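Local coordinates for ABC transporter substrate binding protein (Ribose) (Agrobacterium vitis, PDB 5DKV) that probably serves as the periplasmic sugar-binding component of an ABC transporter and is seen here holding alpha-D-tagatopyranose, at residues 37-42 with 227-232; 251-256 with 272-277; 257-262 with 319-324. All blocks are in the same frame, centred on the assembly; numbering follows the deposited sequence.

Contact 1: residues 37-42 with 227-232; sequences TTDAFY and ANLFSG. With T6T (alpha-D-tagatopyranose), chain E.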
loop_
_atom_site.group_PDB
_atom_site.type_symbol
_atom_site.label_atom_id
_atom_site.label_comp_id
_atom_site.label_asym_id
_atom_site.label_seq_id
_atom_site.Cartn_x
_atom_site.Cartn_y
_atom_site.Cartn_z
ATOM N N THR A 37 -2.111 -2.906 11.772
ATOM C CA THR A 37 -1.611 -1.888 12.700
ATOM C C THR A 37 -0.097 -1.710 12.693
ATOM O O THR A 37 0.385 -0.582 12.789
ATOM C CB THR A 37 -2.052 -2.214 14.135
ATOM O OG1 THR A 37 -1.741 -3.583 14.437
ATOM C CG2 THR A 37 -3.530 -1.999 14.263
ATOM N N THR A 38 0.636 -2.825 12.622
ATOM C CA THR A 38 2.095 -2.852 12.711
ATOM C C THR A 38 2.727 -2.863 11.323
ATOM O O THR A 38 3.395 -3.829 10.893
ATOM C CB THR A 38 2.563 -4.080 13.465
ATOM O OG1 THR A 38 2.013 -5.245 12.834
ATOM C CG2 THR A 38 2.111 -4.012 14.929
ATOM N N ASP A 39 2.455 -1.796 10.604
ATOM C CA ASP A 39 2.805 -1.686 9.204
ATOM C C ASP A 39 3.111 -0.214 9.015
ATOM O O ASP A 39 2.254 0.635 9.213
ATOM C CB ASP A 39 1.636 -2.179 8.321
ATOM C CG ASP A 39 1.888 -2.051 6.817
ATOM O OD1 ASP A 39 2.731 -1.233 6.378
ATOM O OD2 ASP A 39 1.206 -2.783 6.053
ATOM N N ALA A 40 4.355 0.085 8.670
ATOM C CA ALA A 40 4.817 1.463 8.577
ATOM C C ALA A 40 3.997 2.285 7.580
ATOM O O ALA A 40 3.848 3.489 7.753
ATOM C CB ALA A 40 6.297 1.485 8.197
ATOM N N PHE A 41 3.431 1.629 6.577
ATOM C CA PHE A 41 2.577 2.327 5.622
ATOM C C PHE A 41 1.356 2.902 6.332
ATOM O O PHE A 41 1.027 4.091 6.201
ATOM C CB PHE A 41 2.131 1.393 4.508
ATOM C CG PHE A 41 1.129 1.995 3.546
ATOM C CD1 PHE A 41 1.533 2.829 2.542
ATOM C CD2 PHE A 41 -0.212 1.663 3.629
ATOM C CE1 PHE A 41 0.638 3.361 1.641
ATOM C CE2 PHE A 41 -1.138 2.196 2.732
ATOM C CZ PHE A 41 -0.719 3.059 1.736
ATOM N N TYR A 42 0.681 2.064 7.106
ATOM C CA TYR A 42 -0.533 2.519 7.772
ATOM C C TYR A 42 -0.205 3.446 8.942
ATOM O O TYR A 42 -0.987 4.329 9.291
ATOM C CB TYR A 42 -1.373 1.330 8.224
ATOM C CG TYR A 42 -1.952 0.562 7.045
ATOM C CD1 TYR A 42 -2.875 1.172 6.171
ATOM C CD2 TYR A 42 -1.577 -0.734 6.773
ATOM C CE1 TYR A 42 -3.382 0.496 5.083
ATOM C CE2 TYR A 42 -2.088 -1.414 5.660
ATOM C CZ TYR A 42 -2.986 -0.795 4.831
ATOM O OH TYR A 42 -3.460 -1.523 3.766
ATOM N N ALA A 227 6.360 -6.639 -4.027
ATOM C CA ALA A 227 5.270 -5.781 -4.416
ATOM C C ALA A 227 4.631 -5.041 -3.236
ATOM O O ALA A 227 3.739 -4.244 -3.463
ATOM C CB ALA A 227 4.222 -6.577 -5.162
ATOM N N ASN A 228 5.106 -5.267 -2.011
ATOM C CA ASN A 228 4.737 -4.427 -0.872
ATOM C C ASN A 228 5.864 -4.488 0.148
ATOM O O ASN A 228 6.868 -5.179 -0.050
ATOM C CB ASN A 228 3.382 -4.830 -0.240
ATOM C CG ASN A 228 3.490 -5.978 0.766
ATOM O OD1 ASN A 228 4.336 -6.854 0.627
ATOM N ND2 ASN A 228 2.575 -6.005 1.741
ATOM N N LEU A 229 5.703 -3.712 1.212
ATOM C CA LEU A 229 6.741 -3.584 2.232
ATOM C C LEU A 229 7.354 -4.919 2.635
ATOM O O LEU A 229 8.585 -5.123 2.528
ATOM C CB LEU A 229 6.154 -2.904 3.459
ATOM C CG LEU A 229 7.136 -2.357 4.486
ATOM C CD1 LEU A 229 6.492 -1.223 5.289
ATOM C CD2 LEU A 229 7.638 -3.427 5.431
ATOM N N PHE A 230 6.493 -5.836 3.056
ATOM C CA PHE A 230 6.951 -7.105 3.631
ATOM C C PHE A 230 7.586 -7.989 2.557
ATOM O O PHE A 230 8.583 -8.653 2.807
ATOM C CB PHE A 230 5.784 -7.787 4.352
ATOM C CG PHE A 230 5.270 -6.963 5.483
ATOM C CD1 PHE A 230 6.007 -6.865 6.646
ATOM C CD2 PHE A 230 4.100 -6.241 5.379
ATOM C CE1 PHE A 230 5.569 -6.072 7.691
ATOM C CE2 PHE A 230 3.678 -5.436 6.429
ATOM C CZ PHE A 230 4.406 -5.363 7.571
ATOM N N SER A 231 7.048 -7.947 1.344
ATOM C CA SER A 231 7.561 -8.754 0.247
ATOM C C SER A 231 8.964 -8.285 -0.120
ATOM O O SER A 231 9.874 -9.075 -0.320
ATOM C CB SER A 231 6.659 -8.632 -0.970
ATOM O OG SER A 231 5.361 -9.165 -0.706
ATOM N N GLY A 232 9.116 -6.971 -0.234
ATOM C CA GLY A 232 10.408 -6.403 -0.553
ATOM C C GLY A 232 11.457 -6.613 0.532
ATOM O O GLY A 232 12.619 -6.909 0.235
HETATM O O3 T6T E . 1.933 -1.717 0.421
HETATM C C3 T6T E . 1.145 -1.254 1.510
HETATM C C4 T6T E . -0.250 -1.134 1.073
HETATM O O4 T6T E . -0.334 -0.138 -0.012
HETATM C C5 T6T E . -0.768 -2.433 0.635
HETATM O O5 T6T E . -2.168 -2.365 0.316
HETATM C C6 T6T E . -0.677 -3.479 1.733
HETATM O O6 T6T E . 0.701 -3.567 2.199
HETATM C C2 T6T E . 1.203 -2.283 2.655
HETATM O O2 T6T E . 0.431 -1.776 3.717
HETATM C C1 T6T E . 2.565 -2.626 3.114
HETATM O O1 T6T E . 3.251 -1.516 3.599
#

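Contact 2: residues 251-256 with 272-277; sequences VAFDAP and IAQHPA. With T6T (alpha-D-tagatopyranose), chain E.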
loop_
_atom_site.group_PDB
_atom_site.type_symbol
_atom_site.label_atom_id
_atom_site.label_comp_id
_atom_site.label_asym_id
_atom_site.label_seq_id
_atom_site.Cartn_x
_atom_site.Cartn_y
_atom_site.Cartn_z
ATOM N N VAL A 251 14.083 -4.580 -6.388
ATOM C CA VAL A 251 13.247 -3.396 -6.373
ATOM C C VAL A 251 12.162 -3.692 -5.365
ATOM O O VAL A 251 11.461 -4.688 -5.458
ATOM C CB VAL A 251 12.639 -3.043 -7.763
ATOM C CG1 VAL A 251 11.635 -1.907 -7.656
ATOM C CG2 VAL A 251 13.741 -2.666 -8.718
ATOM N N ALA A 252 12.058 -2.807 -4.381
ATOM C CA ALA A 252 11.156 -2.994 -3.271
ATOM C C ALA A 252 10.130 -1.898 -3.241
ATOM O O ALA A 252 10.470 -0.720 -3.267
ATOM C CB ALA A 252 11.922 -3.010 -1.970
ATOM N N PHE A 253 8.868 -2.292 -3.168
ATOM C CA PHE A 253 7.790 -1.346 -2.952
ATOM C C PHE A 253 7.758 -0.941 -1.497
ATOM O O PHE A 253 8.085 -1.738 -0.626
ATOM C CB PHE A 253 6.442 -1.958 -3.345
ATOM C CG PHE A 253 5.529 -1.005 -4.082
ATOM C CD1 PHE A 253 5.703 -0.756 -5.422
ATOM C CD2 PHE A 253 4.474 -0.372 -3.418
ATOM C CE1 PHE A 253 4.886 0.104 -6.099
ATOM C CE2 PHE A 253 3.633 0.493 -4.108
ATOM C CZ PHE A 253 3.836 0.727 -5.442
ATOM N N ASP A 254 7.350 0.303 -1.254
ATOM C CA ASP A 254 7.280 0.929 0.069
ATOM C C ASP A 254 8.673 1.291 0.578
ATOM O O ASP A 254 9.685 0.956 -0.048
ATOM C CB ASP A 254 6.499 0.060 1.072
ATOM C CG ASP A 254 5.027 -0.057 0.691
ATOM O OD1 ASP A 254 4.519 -1.200 0.533
ATOM O OD2 ASP A 254 4.387 1.020 0.530
ATOM N N ALA A 255 8.711 2.061 1.658
ATOM C CA ALA A 255 9.974 2.657 2.119
ATOM C C ALA A 255 10.078 2.663 3.644
ATOM O O ALA A 255 10.085 3.724 4.281
ATOM C CB ALA A 255 10.114 4.053 1.567
ATOM N N PRO A 256 10.187 1.476 4.245
ATOM C CA PRO A 256 10.475 1.458 5.677
ATOM C C PRO A 256 11.881 1.989 5.949
ATOM O O PRO A 256 12.694 2.091 5.028
ATOM C CB PRO A 256 10.360 -0.018 6.047
ATOM C CG PRO A 256 10.627 -0.747 4.800
ATOM C CD PRO A 256 10.133 0.119 3.670
ATOM N N ILE A 272 10.309 2.024 -4.009
ATOM C CA ILE A 272 9.198 2.813 -4.531
ATOM C C ILE A 272 8.288 3.251 -3.364
ATOM O O ILE A 272 7.435 2.501 -2.914
ATOM C CB ILE A 272 8.370 2.034 -5.591
ATOM C CG1 ILE A 272 9.259 1.344 -6.642
ATOM C CG2 ILE A 272 7.364 2.984 -6.248
ATOM C CD1 ILE A 272 10.246 2.244 -7.300
ATOM N N ALA A 273 8.530 4.453 -2.840
ATOM C CA ALA A 273 7.752 5.010 -1.722
ATOM C C ALA A 273 6.376 5.449 -2.205
ATOM O O ALA A 273 6.251 6.212 -3.144
ATOM C CB ALA A 273 8.499 6.201 -1.068
ATOM N N GLN A 274 5.321 4.959 -1.573
ATOM C CA GLN A 274 4.044 5.607 -1.693
ATOM C C GLN A 274 4.083 6.859 -0.838
ATOM O O GLN A 274 5.099 7.162 -0.215
ATOM C CB GLN A 274 2.926 4.675 -1.242
ATOM C CG GLN A 274 2.873 3.348 -2.015
ATOM C CD GLN A 274 1.679 2.526 -1.621
ATOM O OE1 GLN A 274 0.593 2.780 -2.095
ATOM N NE2 GLN A 274 1.877 1.542 -0.741
ATOM N N HIS A 275 2.951 7.549 -0.803
ATOM C CA HIS A 275 2.748 8.752 0.021
ATOM C C HIS A 275 1.623 8.516 1.020
ATOM O O HIS A 275 0.567 9.114 0.913
ATOM C CB HIS A 275 2.418 9.940 -0.864
ATOM C CG HIS A 275 3.562 10.393 -1.724
ATOM N ND1 HIS A 275 3.481 11.512 -2.525
ATOM C CD2 HIS A 275 4.799 9.879 -1.926
ATOM C CE1 HIS A 275 4.615 11.674 -3.178
ATOM N NE2 HIS A 275 5.435 10.697 -2.835
ATOM N N PRO A 276 1.830 7.609 1.978
ATOM C CA PRO A 276 0.721 7.308 2.904
ATOM C C PRO A 276 0.215 8.506 3.692
ATOM O O PRO A 276 -0.980 8.556 3.986
ATOM C CB PRO A 276 1.323 6.269 3.856
ATOM C CG PRO A 276 2.796 6.290 3.604
ATOM C CD PRO A 276 2.968 6.708 2.169
ATOM N N ALA A 277 1.085 9.423 4.095
ATOM C CA ALA A 277 0.594 10.545 4.884
ATOM C C ALA A 277 -0.375 11.377 4.053
ATOM O O ALA A 277 -1.395 11.850 4.556
ATOM C CB ALA A 277 1.764 11.411 5.411
HETATM O O3 T6T E . 1.933 -1.717 0.421
HETATM C C3 T6T E . 1.145 -1.254 1.510
HETATM C C4 T6T E . -0.250 -1.134 1.073
HETATM O O4 T6T E . -0.334 -0.138 -0.012
HETATM C C5 T6T E . -0.768 -2.433 0.635
HETATM O O5 T6T E . -2.168 -2.365 0.316
HETATM C C6 T6T E . -0.677 -3.479 1.733
HETATM O O6 T6T E . 0.701 -3.567 2.199
HETATM C C2 T6T E . 1.203 -2.283 2.655
HETATM O O2 T6T E . 0.431 -1.776 3.717
HETATM C C1 T6T E . 2.565 -2.626 3.114
HETATM O O1 T6T E . 3.251 -1.516 3.599
#

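Contact 3: residues 257-262 with 319-324; sequences GSVVDN and RFIYAE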
loop_
_atom_site.group_PDB
_atom_site.type_symbol
_atom_site.label_atom_id
_atom_site.label_comp_id
_atom_site.label_asym_id
_atom_site.label_seq_id
_atom_site.Cartn_x
_atom_site.Cartn_y
_atom_site.Cartn_z
ATOM N N GLY A 257 12.165 2.292 7.205
ATOM C CA GLY A 257 13.446 2.855 7.589
ATOM C C GLY A 257 14.645 2.066 7.109
ATOM O O GLY A 257 15.699 2.641 6.844
ATOM N N SER A 258 14.487 0.748 7.017
ATOM C CA SER A 258 15.563 -0.130 6.580
ATOM C C SER A 258 16.074 0.181 5.163
ATOM O O SER A 258 17.161 -0.266 4.800
ATOM C CB SER A 258 15.101 -1.582 6.634
ATOM O OG SER A 258 13.865 -1.721 5.961
ATOM N N VAL A 259 15.324 0.933 4.357
ATOM C CA VAL A 259 15.789 1.161 2.985
ATOM C C VAL A 259 17.059 2.012 2.962
ATOM O O VAL A 259 17.807 1.967 2.000
ATOM C CB VAL A 259 14.727 1.845 2.062
ATOM C CG1 VAL A 259 13.480 0.984 1.936
ATOM C CG2 VAL A 259 14.411 3.290 2.512
ATOM N N VAL A 260 17.294 2.815 3.994
ATOM C CA VAL A 260 18.513 3.608 4.033
ATOM C C VAL A 260 19.753 2.710 4.026
ATOM O O VAL A 260 20.584 2.833 3.128
ATOM C CB VAL A 260 18.563 4.542 5.236
ATOM C CG1 VAL A 260 19.842 5.389 5.194
ATOM C CG2 VAL A 260 17.342 5.447 5.247
ATOM N N ASP A 261 19.877 1.799 4.995
ATOM C CA ASP A 261 21.005 0.874 5.004
ATOM C C ASP A 261 20.985 -0.042 3.785
ATOM O O ASP A 261 22.033 -0.317 3.221
ATOM C CB ASP A 261 21.012 0.025 6.275
ATOM C CG ASP A 261 21.333 0.835 7.518
ATOM O OD1 ASP A 261 21.637 2.039 7.388
ATOM O OD2 ASP A 261 21.293 0.262 8.627
ATOM N N ASN A 262 19.805 -0.485 3.342
ATOM C CA ASN A 262 19.785 -1.481 2.259
ATOM C C ASN A 262 20.112 -0.850 0.896
ATOM O O ASN A 262 20.723 -1.492 0.050
ATOM C CB ASN A 262 18.442 -2.212 2.231
ATOM C CG ASN A 262 18.288 -3.184 3.393
ATOM O OD1 ASN A 262 19.285 -3.586 4.008
ATOM N ND2 ASN A 262 17.047 -3.569 3.699
ATOM N N ARG A 319 12.299 12.600 3.488
ATOM C CA ARG A 319 11.083 12.875 4.244
ATOM C C ARG A 319 9.950 11.928 3.879
ATOM O O ARG A 319 8.932 11.892 4.579
ATOM C CB ARG A 319 10.637 14.302 4.008
ATOM C CG ARG A 319 10.259 14.597 2.579
ATOM C CD ARG A 319 10.107 16.101 2.375
ATOM N NE ARG A 319 9.697 16.453 1.014
ATOM C CZ ARG A 319 8.503 16.935 0.674
ATOM N NH1 ARG A 319 7.552 17.138 1.586
ATOM N NH2 ARG A 319 8.256 17.220 -0.598
ATOM N N PHE A 320 10.110 11.173 2.785
ATOM C CA PHE A 320 9.079 10.205 2.350
ATOM C C PHE A 320 9.338 8.800 2.913
ATOM O O PHE A 320 8.498 7.887 2.775
ATOM C CB PHE A 320 8.992 10.153 0.824
ATOM C CG PHE A 320 8.346 11.369 0.230
ATOM C CD1 PHE A 320 6.965 11.479 0.216
ATOM C CD2 PHE A 320 9.109 12.413 -0.271
ATOM C CE1 PHE A 320 6.360 12.594 -0.308
ATOM C CE2 PHE A 320 8.504 13.546 -0.806
ATOM C CZ PHE A 320 7.129 13.635 -0.820
ATOM N N ILE A 321 10.479 8.617 3.564
ATOM C CA ILE A 321 10.724 7.359 4.246
ATOM C C ILE A 321 9.653 7.236 5.345
ATOM O O ILE A 321 9.337 8.214 6.042
ATOM C CB ILE A 321 12.157 7.281 4.810
ATOM C CG1 ILE A 321 13.154 7.286 3.653
ATOM C CG2 ILE A 321 12.312 6.028 5.657
ATOM C CD1 ILE A 321 14.577 7.618 4.059
ATOM N N TYR A 322 9.069 6.050 5.470
ATOM C CA TYR A 322 7.916 5.872 6.354
ATOM C C TYR A 322 8.298 5.947 7.829
ATOM O O TYR A 322 9.406 5.564 8.230
ATOM C CB TYR A 322 7.232 4.535 6.098
ATOM C CG TYR A 322 6.655 4.284 4.721
ATOM C CD1 TYR A 322 6.694 5.229 3.708
ATOM C CD2 TYR A 322 6.051 3.066 4.447
ATOM C CE1 TYR A 322 6.171 4.944 2.450
ATOM C CE2 TYR A 322 5.532 2.778 3.204
ATOM C CZ TYR A 322 5.599 3.724 2.208
ATOM O OH TYR A 322 5.070 3.471 0.966
ATOM N N ALA A 323 7.354 6.459 8.615
ATOM C CA ALA A 323 7.438 6.485 10.056
ATOM C C ALA A 323 7.350 5.094 10.650
ATOM O O ALA A 323 6.554 4.249 10.189
ATOM C CB ALA A 323 6.319 7.356 10.627
ATOM N N GLU A 324 8.171 4.903 11.684
ATOM C CA GLU A 324 8.146 3.764 12.595
ATOM C C GLU A 324 8.486 2.440 11.925
ATOM O O GLU A 324 8.903 1.495 12.597
ATOM C CB GLU A 324 6.785 3.671 13.285
ATOM C CG GLU A 324 6.788 4.154 14.729
ATOM C CD GLU A 324 6.584 5.661 14.894
ATOM O OE1 GLU A 324 5.833 6.272 14.102
ATOM O OE2 GLU A 324 7.166 6.233 15.843
ATOM O OXT GLU A 324 8.373 2.279 10.713
HETATM O O HOH W 1 9.773 2.357 8.618
#

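Contact 1: residues 37-42 with 227-232
L229 and F230 meet D39 and A40 where the first turns of helices 40-56 and 229-241 approach each other beside the bound alpha-D-tagatopyranose. The two-lobed fold is that of the periplasmic sugar-binding proteins, and in this ligand-bound form the two helix starts face one another across the binding cleft. No hydrogen bond joins the segments directly; direct contact is van der Waals, with one purely apolar touch and otherwise oxygens of T38 and D39 lying against carbon atoms of L229 and F230. L229 CD1 lies 4.0 Å from A40 CB and also skirts the carboxylate of D39. F230 brings its ring edge rather than a face: CE2 sits 3.6 Å from D39 OD2, while T38 O lies in the plane of the ring close to CZ.

The polar link runs through the sugar. With CG anti to the backbone N (chi1 178°), the carboxylate of D39 takes O1 on OD1 at 2.8 Å and O2 on OD2 at 2.7 Å. From the other segment, N228 ND2 donates to O6 over 3.1 Å along a nearly straight bond, and it also bonds N202. F41 lays one ring face beneath O4, and L229 CB presses against O1.

D39 and N228, the residues of these two segments that bond the sugar, are also N-caps, which ties their side chains to the helix starts. D39 OD1 accepts from F41 N at 3.0 Å, meeting it on the anti side, out of the carboxylate plane. N228 OD1 is gripped twice, S231 OG at 2.9 Å and S231 N at 3.0 Å arriving from opposite faces of the amide plane.

Contact 2: residues 251-256 with 272-277
F253 and I272 pair as neighbours in parallel strands 249-253 and 270-273, the two strands of a beta-alpha-beta unit whose crossover carries helix 259-264. Here the packing is close. I272 uses both its backbone polar atoms: its N donates to A252 O and its O accepts from D254 N, each at 2.8 Å. The side chains of the pair lie on the same face of the sheet, where F253 CE1 rests 3.8 Å from I272 CG2, and V251 CG1 touches I272 CG1 more lightly. Helix 142-156 packs over V251 and I272 on this side.

Past F253 the contact thins: A255 CB lies 3.8 Å from A273 CB. P256 and H275, both partly exposed, make no contact across the segments; H275 stacks instead on F320 of the C-terminal tail.

Toward the sugar the contact tightens again. Q274 CG abuts F253 CE2 at 3.6 Å, the ring and amide planes being 57° apart, and the extended side chain carries its amide into the pocket. There NE2 donates to D254 OD2 on its syn lone pair (2.9 Å, 172°) and to O4 of tagatose (2.9 Å), while OE1 is bonded to S140 OG. D254 OD1 accepts from the sugar O3, and OD2 has a second partner in Y322 OH. With both amide protons and the carbonyl oxygen engaged, the amide of Q274 is fixed in rotation, and the number of partners around D254 is consistent with an ionised carboxylate.

Contact 3: residues 257-262 with 319-324
G257 stands opposite I321 and Y322 at the start of the first segment, its CA 3.9 Å from I321 CG2. Its backbone N lies too far from Y322 O for a direct bond; a water closes the gap, accepting from G257 N at 2.8 Å and donating to Y322 O at 3.3 Å. The same water also donates to OXT of the C-terminal carboxylate of E324, although that residue is poorly ordered. S258 points its side chain away from the tail, and its backbone O accepts from N262 N.

V259 directs its side chain at the tail, and CG2 comes within 4.3 Å of I321 CG1. By this point the chain is in helix 259-264, the crossover helix between parallel strands 249-253 and 270-273 of the sugar-binding-protein fold. The tail that meets it, 319-324, has no regular structure and runs to the C-terminus after helix 315-318.

V260 makes the closest apolar touch, its CG2 lying 3.7 Å from I321 CD1, with the two side chains crossing at about a right angle. I321 reaches both valines because CG1 stands anti to its carbonyl carbon (chi1 -65°) and the chain then extends to CD1 (chi2 163°). CG2, the other branch, is left beside G257. I321 also touches I307 of strand 299-307 and V312, while Y322 next to it packs on A40, F41 and T44 of helix 40-56. Further along, N262 makes no contact with the tail and is hydrogen-bonded through its backbone to I268.

Overall arrangement
Contacts 1 and 2 are buried and border the same tagatose molecule, whereas contact 3 lies farther out and is only partly buried. Contact 1 brings two helix starts together, with the ligand supplying the polar bridge; contact 2 has direct bonds of its own, from the backbone of adjacent strands and between two pocket side chains. In contact 3, light apolar touching and one water join the segments. Contacts 2 and 3 share the beta-alpha-beta unit of strands 249-253 and 270-273 with helix 259-264. Y322 joins the tail of contact 3 to the backbone of A255 in contact 2, and the tail also touches A40 of contact 1.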